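Local coordinates for protein TRAS1 ORF2p (Bombyx mori, PDB 1WDU) that forms the N-terminal endonuclease domain of a telomere-specific non-LTR retrotransposon protein, which probably cuts chromosomal target DNA for insertion of the element, at residues A[21-26]-A[236-241]; A[46-51]-A[83-88]; A[121-126]-A[154-159]; A[191-196]-A[204-209]. The protein carries 1 engineered substitution. One frame throughout, in Å; residues are numbered along the deposited sequence.

Interaction 1 of 4, residues A[21-26]-A[236-241]; sequences RVLQAN and GMVFNI
Strands 21-26 and 237-241 run antiparallel, their short axes approaching to 4.7 Å at 158°. Two hydrogen-bonded pairs hold them. Between Val22 and Phe239, Val22 N donates to Phe239 O at 2.8 Å, almost along the carbonyl axis, and the return bond from Phe239 N to Val22 O is longer, 3.2 Å. Gln24 N meets Met237 O at 2.9 Å from above the carbonyl plane, while Met237 N reaches Gln24 O at 2.8 Å within it. Val22, Gln24, Met237 and Phe239 share one face of the sheet. The Phe239 ring, swung between its backbone N and carbonyl carbon (chi1 66°), lies alongside Val22 and offers a face to it: Val22 CB makes a CH-pi contact 3.8 Å from the ring centroid of Phe239. Beside this pair the extended Gln24 runs next to Met237, whose bent chain brings CE to 3.6 Å from Gln24 NE2; Gln24 OE1 is hydrogen-bonded to Thr210. On the other face Leu23 CD2 packs 3.8 Å from Val238 CG1, under helix 31-44, and Asn240 OD1 rests against CG of Arg21, with the amide and guanidinium planes 86° apart. The N- and C-terminal strands thus pair in the interior of a mixed sheet, with a helix on one side and the second sheet, through strand 204-212, on the other, as in the four-layered alpha/beta sandwich of DNase I-like nucleases.

Interaction 2 of 4, residues A[46-51]-A[83-88]; sequences AAIALI and AAIAVF
Phe88 follows directly on strand 83-87 and turns its side chain back across segment 46-51. Its CB lies 3.5 Å from Ala46 O. With CG anti to the carbonyl carbon (chi1 -55°), CD1 of the ring passes 3.9 Å from Ala47 O, and the ring edge at CE1 then meets Ala49 CB at 3.4 Å, in the plane of the ring; CZ, farther round, still brushes that methyl. The ring also packs on Leu37 and Ala41 of helix 31-44. The backbone fixes the root of this side chain, because Phe88 N donates to Ala47 O at 2.9 Å, from above the carbonyl plane. An alanine here would remove the ring and would probably leave the Ala49 methyl and the helix less well packed. Beyond it, strands 48-51 and 83-87 lie antiparallel at 167°, with reciprocal backbone bonds between Ala49 and Ala86 and between Ile51 and Ala84. On the face of Ala49, Ala86 and Ile51 the contacts are between methyls: Ala49 CB meets Ala86 CB at 3.9 Å, and Ile51 CD1 touches Ala86 CB at 4.0 Å. The reverse face is bulkier, Ile48 CD1 lying 3.8 Å from Val87 CG2 and Leu50 running alongside Ile85. Helix 31-44 covers Ala49 and Phe88, strand 116-123 of the second sheet meets Ile48, Leu50 and Ile85, and strand 20-26 flanks segment 46-51 within its own sheet.

Interaction 3 of 4, residues A[121-126]-A[154-159]; sequences SYYFEP and DANAKS. With PO4 (phosphate ion), chain C.
The tight part of this contact lies where strand 121-123 ends beside Asp154. Asp154 N donates to Tyr122 O at 3.2 Å, from above the carbonyl plane, and Phe124 N meets Asp154 O at 3.0 Å, nearly along the carbonyl axis. Ala155 CB touches two rings, 4.0 Å from Tyr122 CE2 and from Phe124 CD1, with the Tyr122 ring turned edge-on to Ala155. Tyr122 CD2 in turn sits over a face of the Phe124 ring; Tyr133 of helix 131-142, nearly parallel in ring plane, and Arg170 of helix 169-181 also pack on Phe124. Strands 116-123 and 149-154 are parallel neighbours joined through helix 131-142, a beta-alpha-beta unit of the DNase I-like fold, and past the second strand the chain bends in an Asx turn in which Asp154 OD1 accepts from Asn156 N at 2.9 Å. Also buried, Tyr123, with CG anti to the backbone N (chi1 175°), runs alongside Asp154, ring and carboxylate planes 73° apart, and its OH donates to O3 of a phosphate ion, probably from the crystallisation liquor, at 2.7 Å. That oxygen stands at the ring edge, 3.0 Å from Asp154 OD2, and His234 also binds the ion; the cluster is consistent with a pocket for a DNA phosphate near the active site of this nuclease family. A phenylalanine at Tyr123 would lack the hydroxyl and would probably hold the phosphate less firmly. The packing loosens on the open side, where exposed Pro126 merely lays its CB 3.6 Å from CG of the partly exposed Asn156.

Interaction 4 of 4, residues A[191-196]-A[204-209]; sequences VPTFDT and QSRVDV
Ser205 O is the shared acceptor of a classic beta bulge, in which two residues, Thr193 and Phe194, stand opposite the single Ser205. Phe194 N reaches this oxygen at 3.0 Å, nearly along the carbonyl axis, while the bond from Thr193 N to it is weak; Ser205 N returns the pairing to Phe194 O at 2.8 Å, within the carbonyl plane. Thr193 OG1, held between its backbone N and carbonyl carbon (chi1 64°), donates to the anti lone pair of Asp208 OD1 at 2.6 Å and weakly accepts from Val207 N. Asp208 OD1 has a weak second donor in His234 ND1, so two groups steady this buried carboxylate and could help keep it charged. Arg206 bends at chi3 (70°) to bring NH1 to Val191 O at 2.7 Å, with the oxygen at the guanidinium edge. A water 2.7 Å from Arg206 NH1 also accepts from Val191 N, and Arg206 NE is satisfied by Trp162 O. Gln204 NE2 donates to Asp195 OD1 at 2.7 Å, though the place of that oxygen is less sure, and Pro192 CG lies beside the amide. The irregular hairpin of strands 194-195 and 204-212 lies beside strand 149-154 through Val207 and Asp208, while Thr193 and Asp208 touch Met237 on strand 237-241 and Arg206 packs on strand 220-225.

In the fold
From the N terminus, strand 20-26 gains its second neighbour, strand 237-241, only when the chain is almost complete: interaction 1 closes the longest loop and encloses the other three. Within it, interaction 2 closes first, then interaction 3, then the short hairpin of interaction 4; these follow in series, and none cross. Interactions 1 and 2 belong to one sheet, joined by the neighbouring strands 20-26 and 48-52, whereas interactions 3 and 4 reach the other, where Ala155 and Val207 probably share a backbone bond. The two sheets meet where Ser121 OG hydrogen-bonds to Ile51 O, where Met237 packs on Asp208, and where Asn26 makes a weak hydrogen bond to Asp154 near the phosphate.

Interaction 1 of 4, residues A[21-26]-A[236-241]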
loop_
_atom_site.group_PDB
_atom_site.type_symbol
_atom_site.label_atom_id
_atom_site.label_comp_id
_atom_site.label_asym_id
_atom_site.label_seq_id
_atom_site.Cartn_x
_atom_site.Cartn_y
_atom_site.Cartn_z
ATOM N N ARG A 21 6.198 5.953 -10.641
ATOM C CA ARG A 21 6.636 4.840 -9.810
ATOM C C ARG A 21 6.087 4.923 -8.387
ATOM O O ARG A 21 6.076 5.992 -7.767
ATOM C CB ARG A 21 8.165 4.779 -9.769
ATOM C CG ARG A 21 8.814 4.602 -11.130
ATOM C CD ARG A 21 10.305 4.311 -11.000
ATOM N NE ARG A 21 10.924 4.026 -12.294
ATOM C CZ ARG A 21 11.082 4.923 -13.264
ATOM N NH1 ARG A 21 10.670 6.175 -13.091
ATOM N NH2 ARG A 21 11.655 4.568 -14.407
ATOM N N VAL A 22 5.632 3.783 -7.876
ATOM C CA VAL A 22 5.081 3.717 -6.527
ATOM C C VAL A 22 5.880 2.785 -5.614
ATOM O O VAL A 22 6.247 1.676 -6.010
ATOM C CB VAL A 22 3.619 3.206 -6.546
ATOM C CG1 VAL A 22 3.067 3.143 -5.113
ATOM C CG2 VAL A 22 2.756 4.109 -7.420
ATOM N N LEU A 23 6.132 3.231 -4.385
ATOM C CA LEU A 23 6.847 2.409 -3.405
ATOM C C LEU A 23 5.867 1.925 -2.325
ATOM O O LEU A 23 5.013 2.683 -1.879
ATOM C CB LEU A 23 7.968 3.220 -2.734
ATOM C CG LEU A 23 9.024 3.901 -3.616
ATOM C CD1 LEU A 23 10.011 4.638 -2.723
ATOM C CD2 LEU A 23 9.749 2.865 -4.481
ATOM N N GLN A 24 5.974 0.666 -1.915
ATOM C CA GLN A 24 5.107 0.140 -0.860
ATOM C C GLN A 24 6.021 -0.430 0.220
ATOM O O GLN A 24 6.827 -1.310 -0.061
ATOM C CB GLN A 24 4.182 -0.968 -1.385
ATOM C CG GLN A 24 3.168 -1.466 -0.338
ATOM C CD GLN A 24 2.263 -2.570 -0.868
ATOM O OE1 GLN A 24 1.629 -2.411 -1.909
ATOM N NE2 GLN A 24 2.197 -3.697 -0.147
ATOM N N ALA A 25 5.898 0.059 1.452
ATOM C CA ALA A 25 6.761 -0.432 2.519
ATOM C C ALA A 25 6.252 -0.223 3.934
ATOM O O ALA A 25 5.667 0.814 4.261
ATOM C CB ALA A 25 8.149 0.199 2.389
ATOM N N ASN A 26 6.492 -1.232 4.762
ATOM C CA ASN A 26 6.132 -1.202 6.166
ATOM C C ASN A 26 7.440 -0.877 6.876
ATOM O O ASN A 26 8.327 -1.716 6.980
ATOM C CB ASN A 26 5.615 -2.564 6.633
ATOM C CG ASN A 26 5.306 -2.583 8.125
ATOM O OD1 ASN A 26 5.818 -1.755 8.882
ATOM N ND2 ASN A 26 4.476 -3.529 8.554
ATOM N N GLY A 236 10.660 -3.692 1.036
ATOM C CA GLY A 236 9.887 -2.759 0.242
ATOM C C GLY A 236 9.487 -3.373 -1.091
ATOM O O GLY A 236 10.062 -4.377 -1.533
ATOM N N MET A 237 8.477 -2.776 -1.719
ATOM C CA MET A 237 7.988 -3.232 -3.009
ATOM C C MET A 237 7.877 -2.037 -3.938
ATOM O O MET A 237 7.864 -0.882 -3.487
ATOM C CB MET A 237 6.635 -3.919 -2.851
ATOM C CG MET A 237 6.762 -5.291 -2.232
ATOM S SD MET A 237 5.310 -5.804 -1.299
ATOM C CE MET A 237 5.598 -4.920 0.255
ATOM N N VAL A 238 7.811 -2.316 -5.236
ATOM C CA VAL A 238 7.742 -1.260 -6.224
ATOM C C VAL A 238 6.953 -1.678 -7.462
ATOM O O VAL A 238 6.934 -2.851 -7.834
ATOM C CB VAL A 238 9.193 -0.834 -6.662
ATOM C CG1 VAL A 238 10.104 -0.757 -5.450
ATOM C CG2 VAL A 238 9.774 -1.829 -7.649
ATOM N N PHE A 239 6.294 -0.712 -8.089
ATOM C CA PHE A 239 5.535 -0.959 -9.306
ATOM C C PHE A 239 5.259 0.369 -10.002
ATOM O O PHE A 239 5.431 1.426 -9.407
ATOM C CB PHE A 239 4.226 -1.722 -9.013
ATOM C CG PHE A 239 3.221 -0.954 -8.209
ATOM C CD1 PHE A 239 3.216 -1.027 -6.815
ATOM C CD2 PHE A 239 2.257 -0.167 -8.847
ATOM C CE1 PHE A 239 2.262 -0.326 -6.067
ATOM C CE2 PHE A 239 1.298 0.544 -8.105
ATOM C CZ PHE A 239 1.301 0.464 -6.715
ATOM N N ASN A 240 4.835 0.316 -11.263
ATOM C CA ASN A 240 4.582 1.537 -12.028
ATOM C C ASN A 240 3.150 1.717 -12.503
ATOM O O ASN A 240 2.415 0.747 -12.694
ATOM C CB ASN A 240 5.475 1.573 -13.272
ATOM C CG ASN A 240 6.902 1.180 -12.981
ATOM O OD1 ASN A 240 7.640 1.912 -12.318
ATOM N ND2 ASN A 240 7.302 0.009 -13.472
ATOM N N ILE A 241 2.773 2.976 -12.695
ATOM C CA ILE A 241 1.459 3.331 -13.219
ATOM C C ILE A 241 1.746 4.137 -14.488
ATOM O O ILE A 241 2.333 5.221 -14.421
ATOM C CB ILE A 241 0.656 4.211 -12.250
ATOM C CG1 ILE A 241 0.466 3.489 -10.914
ATOM C CG2 ILE A 241 -0.702 4.529 -12.864
ATOM C CD1 ILE A 241 -0.294 4.298 -9.883
#

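Interaction 2 of 4, residues A[46-51]-A[83-88]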
loop_
_atom_site.group_PDB
_atom_site.type_symbol
_atom_site.label_atom_id
_atom_site.label_comp_id
_atom_site.label_asym_id
_atom_site.label_seq_id
_atom_site.Cartn_x
_atom_site.Cartn_y
_atom_site.Cartn_z
ATOM N N ALA A 46 10.657 8.200 -7.408
ATOM C CA ALA A 46 9.304 7.717 -7.192
ATOM C C ALA A 46 8.341 8.886 -7.017
ATOM O O ALA A 46 8.720 9.949 -6.534
ATOM C CB ALA A 46 9.266 6.820 -5.966
ATOM N N ALA A 47 7.094 8.689 -7.420
ATOM C CA ALA A 47 6.092 9.730 -7.280
ATOM C C ALA A 47 5.262 9.489 -6.028
ATOM O O ALA A 47 4.822 10.436 -5.379
ATOM C CB ALA A 47 5.181 9.749 -8.500
ATOM N N ILE A 48 5.078 8.212 -5.686
ATOM C CA ILE A 48 4.256 7.817 -4.547
ATOM C C ILE A 48 4.867 6.742 -3.640
ATOM O O ILE A 48 5.657 5.894 -4.072
ATOM C CB ILE A 48 2.892 7.248 -5.035
ATOM C CG1 ILE A 48 2.170 8.264 -5.933
ATOM C CG2 ILE A 48 2.025 6.855 -3.833
ATOM C CD1 ILE A 48 1.575 9.427 -5.187
ATOM N N ALA A 49 4.477 6.783 -2.374
ATOM C CA ALA A 49 4.906 5.779 -1.418
ATOM C C ALA A 49 3.676 5.403 -0.585
ATOM O O ALA A 49 3.004 6.277 -0.028
ATOM C CB ALA A 49 6.012 6.319 -0.526
ATOM N N LEU A 50 3.354 4.110 -0.558
ATOM C CA LEU A 50 2.232 3.597 0.234
ATOM C C LEU A 50 2.910 3.003 1.467
ATOM O O LEU A 50 3.495 1.918 1.416
ATOM C CB LEU A 50 1.462 2.530 -0.546
ATOM C CG LEU A 50 0.927 2.978 -1.922
ATOM C CD1 LEU A 50 0.248 1.805 -2.605
ATOM C CD2 LEU A 50 -0.038 4.134 -1.776
ATOM N N ILE A 51 2.830 3.741 2.570
ATOM C CA ILE A 51 3.484 3.383 3.819
ATOM C C ILE A 51 2.613 2.800 4.919
ATOM O O ILE A 51 1.420 3.084 5.005
ATOM C CB ILE A 51 4.162 4.630 4.426
ATOM C CG1 ILE A 51 5.009 5.338 3.374
ATOM C CG2 ILE A 51 5.022 4.236 5.619
ATOM C CD1 ILE A 51 5.378 6.763 3.774
ATOM N N ALA A 83 -0.802 3.952 9.021
ATOM C CA ALA A 83 -0.707 4.024 7.569
ATOM C C ALA A 83 -0.625 5.459 7.053
ATOM O O ALA A 83 -1.149 6.395 7.657
ATOM C CB ALA A 83 -1.882 3.318 6.942
ATOM N N ALA A 84 0.058 5.624 5.930
ATOM C CA ALA A 84 0.203 6.938 5.343
ATOM C C ALA A 84 0.546 6.843 3.872
ATOM O O ALA A 84 0.996 5.808 3.377
ATOM C CB ALA A 84 1.273 7.722 6.075
ATOM N N ILE A 85 0.319 7.943 3.172
ATOM C CA ILE A 85 0.632 8.003 1.764
ATOM C C ILE A 85 1.501 9.237 1.521
ATOM O O ILE A 85 1.102 10.365 1.816
ATOM C CB ILE A 85 -0.654 8.060 0.917
ATOM C CG1 ILE A 85 -1.426 6.742 1.077
ATOM C CG2 ILE A 85 -0.306 8.321 -0.537
ATOM C CD1 ILE A 85 -2.759 6.675 0.331
ATOM N N ALA A 86 2.704 9.011 1.006
ATOM C CA ALA A 86 3.626 10.108 0.717
ATOM C C ALA A 86 3.636 10.416 -0.775
ATOM O O ALA A 86 3.781 9.523 -1.614
ATOM C CB ALA A 86 5.034 9.745 1.176
ATOM N N VAL A 87 3.468 11.686 -1.106
ATOM C CA VAL A 87 3.487 12.108 -2.493
ATOM C C VAL A 87 4.745 12.944 -2.695
ATOM O O VAL A 87 4.859 14.047 -2.160
ATOM C CB VAL A 87 2.238 12.946 -2.842
ATOM C CG1 VAL A 87 2.279 13.345 -4.309
ATOM C CG2 VAL A 87 0.964 12.137 -2.547
ATOM N N PHE A 88 5.703 12.401 -3.439
ATOM C CA PHE A 88 6.954 13.106 -3.704
ATOM C C PHE A 88 6.848 13.996 -4.944
ATOM O O PHE A 88 7.620 14.942 -5.111
ATOM C CB PHE A 88 8.107 12.105 -3.879
ATOM C CG PHE A 88 8.268 11.165 -2.718
ATOM C CD1 PHE A 88 7.571 9.954 -2.681
ATOM C CD2 PHE A 88 9.062 11.514 -1.635
ATOM C CE1 PHE A 88 7.664 9.103 -1.572
ATOM C CE2 PHE A 88 9.161 10.677 -0.523
ATOM C CZ PHE A 88 8.459 9.470 -0.493
#

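Interaction 3 of 4, residues A[121-126]-A[154-159]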
loop_
_atom_site.group_PDB
_atom_site.type_symbol
_atom_site.label_atom_id
_atom_site.label_comp_id
_atom_site.label_asym_id
_atom_site.label_seq_id
_atom_site.Cartn_x
_atom_site.Cartn_y
_atom_site.Cartn_z
ATOM N N SER A 121 -3.514 3.141 1.346
ATOM C CA SER A 121 -2.447 2.480 2.076
ATOM C C SER A 121 -3.138 1.953 3.326
ATOM O O SER A 121 -3.855 2.689 4.002
ATOM C CB SER A 121 -1.330 3.462 2.452
ATOM O OG SER A 121 -0.279 2.793 3.140
ATOM N N TYR A 122 -2.919 0.678 3.626
ATOM C CA TYR A 122 -3.562 0.052 4.769
ATOM C C TYR A 122 -2.620 -0.804 5.609
ATOM O O TYR A 122 -1.556 -1.229 5.156
ATOM C CB TYR A 122 -4.708 -0.832 4.289
ATOM C CG TYR A 122 -4.244 -2.054 3.514
ATOM C CD1 TYR A 122 -4.173 -2.046 2.118
ATOM C CD2 TYR A 122 -3.877 -3.226 4.184
ATOM C CE1 TYR A 122 -3.759 -3.175 1.408
ATOM C CE2 TYR A 122 -3.452 -4.358 3.486
ATOM C CZ TYR A 122 -3.399 -4.328 2.101
ATOM O OH TYR A 122 -2.986 -5.460 1.432
ATOM N N TYR A 123 -3.054 -1.062 6.837
ATOM C CA TYR A 123 -2.323 -1.888 7.784
ATOM C C TYR A 123 -3.328 -2.572 8.730
ATOM O O TYR A 123 -4.104 -1.910 9.419
ATOM C CB TYR A 123 -1.329 -1.045 8.582
ATOM C CG TYR A 123 -0.626 -1.841 9.658
ATOM C CD1 TYR A 123 -1.068 -1.805 10.981
ATOM C CD2 TYR A 123 0.441 -2.680 9.345
ATOM C CE1 TYR A 123 -0.470 -2.583 11.959
ATOM C CE2 TYR A 123 1.044 -3.462 10.309
ATOM C CZ TYR A 123 0.585 -3.411 11.616
ATOM O OH TYR A 123 1.181 -4.190 12.574
ATOM N N PHE A 124 -3.305 -3.901 8.741
ATOM C CA PHE A 124 -4.196 -4.692 9.580
ATOM C C PHE A 124 -3.366 -5.358 10.690
ATOM O O PHE A 124 -2.446 -6.132 10.399
ATOM C CB PHE A 124 -4.881 -5.772 8.727
ATOM C CG PHE A 124 -5.639 -5.231 7.524
ATOM C CD1 PHE A 124 -5.901 -6.055 6.435
ATOM C CD2 PHE A 124 -6.090 -3.902 7.488
ATOM C CE1 PHE A 124 -6.595 -5.578 5.329
ATOM C CE2 PHE A 124 -6.784 -3.410 6.387
ATOM C CZ PHE A 124 -7.038 -4.256 5.299
ATOM N N GLU A 125 -3.684 -5.055 11.951
ATOM C CA GLU A 125 -2.959 -5.652 13.076
ATOM C C GLU A 125 -3.021 -7.162 12.920
ATOM O O GLU A 125 -4.036 -7.700 12.476
ATOM C CB GLU A 125 -3.607 -5.299 14.415
ATOM C CG GLU A 125 -4.414 -4.026 14.421
ATOM C CD GLU A 125 -3.542 -2.815 14.435
ATOM O OE1 GLU A 125 -2.331 -2.965 14.734
ATOM O OE2 GLU A 125 -4.072 -1.714 14.158
ATOM N N PRO A 126 -1.946 -7.869 13.298
ATOM C CA PRO A 126 -1.911 -9.328 13.188
ATOM C C PRO A 126 -2.734 -9.991 14.293
ATOM O O PRO A 126 -3.110 -11.159 14.178
ATOM C CB PRO A 126 -0.427 -9.639 13.333
ATOM C CG PRO A 126 -0.019 -8.645 14.377
ATOM C CD PRO A 126 -0.689 -7.363 13.882
ATOM N N ASP A 154 0.006 -3.965 4.484
ATOM C CA ASP A 154 0.343 -5.168 5.214
ATOM C C ASP A 154 -0.970 -5.746 5.731
ATOM O O ASP A 154 -1.621 -5.152 6.579
ATOM C CB ASP A 154 1.264 -4.819 6.393
ATOM C CG ASP A 154 1.708 -6.040 7.174
ATOM O OD1 ASP A 154 1.275 -7.162 6.838
ATOM O OD2 ASP A 154 2.492 -5.876 8.131
ATOM N N ALA A 155 -1.355 -6.903 5.214
ATOM C CA ALA A 155 -2.591 -7.546 5.634
ATOM C C ALA A 155 -2.382 -8.543 6.763
ATOM O O ALA A 155 -3.355 -9.011 7.364
ATOM C CB ALA A 155 -3.226 -8.255 4.448
ATOM N N ASN A 156 -1.122 -8.860 7.061
ATOM C CA ASN A 156 -0.819 -9.851 8.091
ATOM C C ASN A 156 -1.752 -11.040 7.858
ATOM O O ASN A 156 -2.427 -11.505 8.774
ATOM C CB ASN A 156 -1.059 -9.281 9.494
ATOM C CG ASN A 156 0.117 -8.481 10.010
ATOM O OD1 ASN A 156 0.013 -7.273 10.233
ATOM N ND2 ASN A 156 1.245 -9.150 10.203
ATOM N N ALA A 157 -1.806 -11.500 6.614
ATOM C CA ALA A 157 -2.662 -12.619 6.223
ATOM C C ALA A 157 -1.926 -13.377 5.132
ATOM O O ALA A 157 -1.281 -12.778 4.268
ATOM C CB ALA A 157 -4.013 -12.110 5.694
ATOM N N LYS A 158 -2.039 -14.696 5.160
ATOM C CA LYS A 158 -1.332 -15.519 4.198
ATOM C C LYS A 158 -2.216 -16.144 3.154
ATOM O O LYS A 158 -3.307 -16.621 3.452
ATOM C CB LYS A 158 -0.567 -16.625 4.933
ATOM C CG LYS A 158 0.320 -16.116 6.055
ATOM C CD LYS A 158 1.206 -17.213 6.628
ATOM C CE LYS A 158 2.198 -16.638 7.635
ATOM N NZ LYS A 158 3.280 -17.615 7.981
ATOM N N SER A 159 -1.728 -16.146 1.921
ATOM C CA SER A 159 -2.443 -16.750 0.816
ATOM C C SER A 159 -1.497 -17.030 -0.338
ATOM O O SER A 159 -0.678 -16.179 -0.716
ATOM C CB SER A 159 -3.563 -15.847 0.332
ATOM O OG SER A 159 -4.156 -16.411 -0.820
HETATM P P PO4 C . 4.103 -5.755 11.866
HETATM O O1 PO4 C . 3.936 -6.254 13.345
HETATM O O2 PO4 C . 5.315 -6.331 11.167
HETATM O O3 PO4 C . 2.776 -5.872 11.099
HETATM O O4 PO4 C . 4.345 -4.240 12.003
#

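Interaction 4 of 4, residues A[191-196]-A[204-209]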
loop_
_atom_site.group_PDB
_atom_site.type_symbol
_atom_site.label_atom_id
_atom_site.label_comp_id
_atom_site.label_asym_id
_atom_site.label_seq_id
_atom_site.Cartn_x
_atom_site.Cartn_y
_atom_site.Cartn_z
ATOM N N VAL A 191 9.405 -13.948 -3.263
ATOM C CA VAL A 191 10.383 -13.240 -2.445
ATOM C C VAL A 191 9.690 -12.784 -1.167
ATOM O O VAL A 191 8.666 -12.104 -1.218
ATOM C CB VAL A 191 10.933 -12.003 -3.179
ATOM C CG1 VAL A 191 11.985 -11.310 -2.319
ATOM C CG2 VAL A 191 11.515 -12.412 -4.523
ATOM N N PRO A 192 10.239 -13.154 0.001
ATOM C CA PRO A 192 9.624 -12.754 1.271
ATOM C C PRO A 192 9.521 -11.240 1.438
ATOM O O PRO A 192 10.488 -10.512 1.215
ATOM C CB PRO A 192 10.538 -13.399 2.313
ATOM C CG PRO A 192 11.878 -13.393 1.632
ATOM C CD PRO A 192 11.523 -13.840 0.231
ATOM N N THR A 193 8.337 -10.768 1.812
ATOM C CA THR A 193 8.125 -9.344 2.023
ATOM C C THR A 193 8.440 -9.080 3.487
ATOM O O THR A 193 8.462 -7.935 3.942
ATOM C CB THR A 193 6.668 -8.931 1.717
ATOM O OG1 THR A 193 5.778 -9.570 2.640
ATOM C CG2 THR A 193 6.291 -9.329 0.293
ATOM N N PHE A 194 8.678 -10.167 4.218
ATOM C CA PHE A 194 9.026 -10.101 5.632
ATOM C C PHE A 194 10.023 -11.205 5.961
ATOM O O PHE A 194 9.742 -12.392 5.769
ATOM C CB PHE A 194 7.789 -10.244 6.523
ATOM C CG PHE A 194 8.098 -10.169 7.996
ATOM C CD1 PHE A 194 8.601 -11.276 8.675
ATOM C CD2 PHE A 194 7.926 -8.978 8.698
ATOM C CE1 PHE A 194 8.927 -11.196 10.028
ATOM C CE2 PHE A 194 8.250 -8.887 10.051
ATOM C CZ PHE A 194 8.750 -9.998 10.717
ATOM N N ASP A 195 11.186 -10.796 6.457
ATOM C CA ASP A 195 12.254 -11.721 6.812
ATOM C C ASP A 195 12.829 -11.388 8.189
ATOM O O ASP A 195 13.057 -10.222 8.512
ATOM C CB ASP A 195 13.359 -11.659 5.757
ATOM C CG ASP A 195 14.571 -12.484 6.131
ATOM O OD1 ASP A 195 14.437 -13.717 6.270
ATOM O OD2 ASP A 195 15.660 -11.895 6.291
ATOM N N THR A 196 13.055 -12.420 8.996
ATOM C CA THR A 196 13.607 -12.251 10.337
ATOM C C THR A 196 14.520 -13.427 10.675
ATOM O O THR A 196 14.471 -14.472 10.022
ATOM C CB THR A 196 12.491 -12.173 11.409
ATOM O OG1 THR A 196 11.587 -11.108 11.090
ATOM C CG2 THR A 196 13.095 -11.916 12.789
ATOM N N GLN A 204 10.639 -16.239 7.446
ATOM C CA GLN A 204 10.239 -15.430 6.301
ATOM C C GLN A 204 8.764 -15.640 5.961
ATOM O O GLN A 204 8.194 -16.696 6.250
ATOM C CB GLN A 204 11.102 -15.775 5.086
ATOM C CG GLN A 204 12.599 -15.668 5.339
ATOM C CD GLN A 204 13.419 -15.830 4.071
ATOM O OE1 GLN A 204 13.313 -16.841 3.375
ATOM N NE2 GLN A 204 14.243 -14.831 3.764
ATOM N N SER A 205 8.149 -14.630 5.348
ATOM C CA SER A 205 6.738 -14.703 4.975
ATOM C C SER A 205 6.344 -13.607 3.993
ATOM O O SER A 205 7.085 -12.648 3.779
ATOM C CB SER A 205 5.856 -14.583 6.222
ATOM O OG SER A 205 5.934 -13.278 6.773
ATOM N N ARG A 206 5.170 -13.761 3.397
ATOM C CA ARG A 206 4.646 -12.774 2.459
ATOM C C ARG A 206 3.255 -12.413 2.964
ATOM O O ARG A 206 2.288 -13.127 2.702
ATOM C CB ARG A 206 4.566 -13.348 1.031
ATOM C CG ARG A 206 5.887 -13.325 0.259
ATOM C CD ARG A 206 5.809 -14.083 -1.078
ATOM N NE ARG A 206 4.984 -13.429 -2.098
ATOM C CZ ARG A 206 5.436 -12.549 -2.995
ATOM N NH1 ARG A 206 6.718 -12.196 -3.014
ATOM N NH2 ARG A 206 4.606 -12.031 -3.894
ATOM N N VAL A 207 3.168 -11.313 3.706
ATOM C CA VAL A 207 1.895 -10.870 4.260
ATOM C C VAL A 207 1.456 -9.516 3.701
ATOM O O VAL A 207 0.385 -9.008 4.049
ATOM C CB VAL A 207 1.953 -10.807 5.812
ATOM C CG1 VAL A 207 2.168 -12.202 6.375
ATOM C CG2 VAL A 207 3.071 -9.886 6.270
ATOM N N ASP A 208 2.279 -8.942 2.827
ATOM C CA ASP A 208 1.965 -7.660 2.203
ATOM C C ASP A 208 1.263 -7.896 0.861
ATOM O O ASP A 208 1.721 -8.689 0.041
ATOM C CB ASP A 208 3.243 -6.844 1.989
ATOM C CG ASP A 208 3.961 -6.537 3.291
ATOM O OD1 ASP A 208 4.861 -7.322 3.678
ATOM O OD2 ASP A 208 3.622 -5.516 3.938
ATOM N N VAL A 209 0.151 -7.210 0.636
ATOM C CA VAL A 209 -0.594 -7.397 -0.602
ATOM C C VAL A 209 -0.886 -6.078 -1.303
ATOM O O VAL A 209 -1.025 -5.031 -0.661
ATOM C CB VAL A 209 -1.962 -8.134 -0.354
ATOM C CG1 VAL A 209 -2.425 -8.819 -1.633
ATOM C CG2 VAL A 209 -1.827 -9.154 0.767
HETATM O O HOH W 1 8.269 -11.742 -5.206
#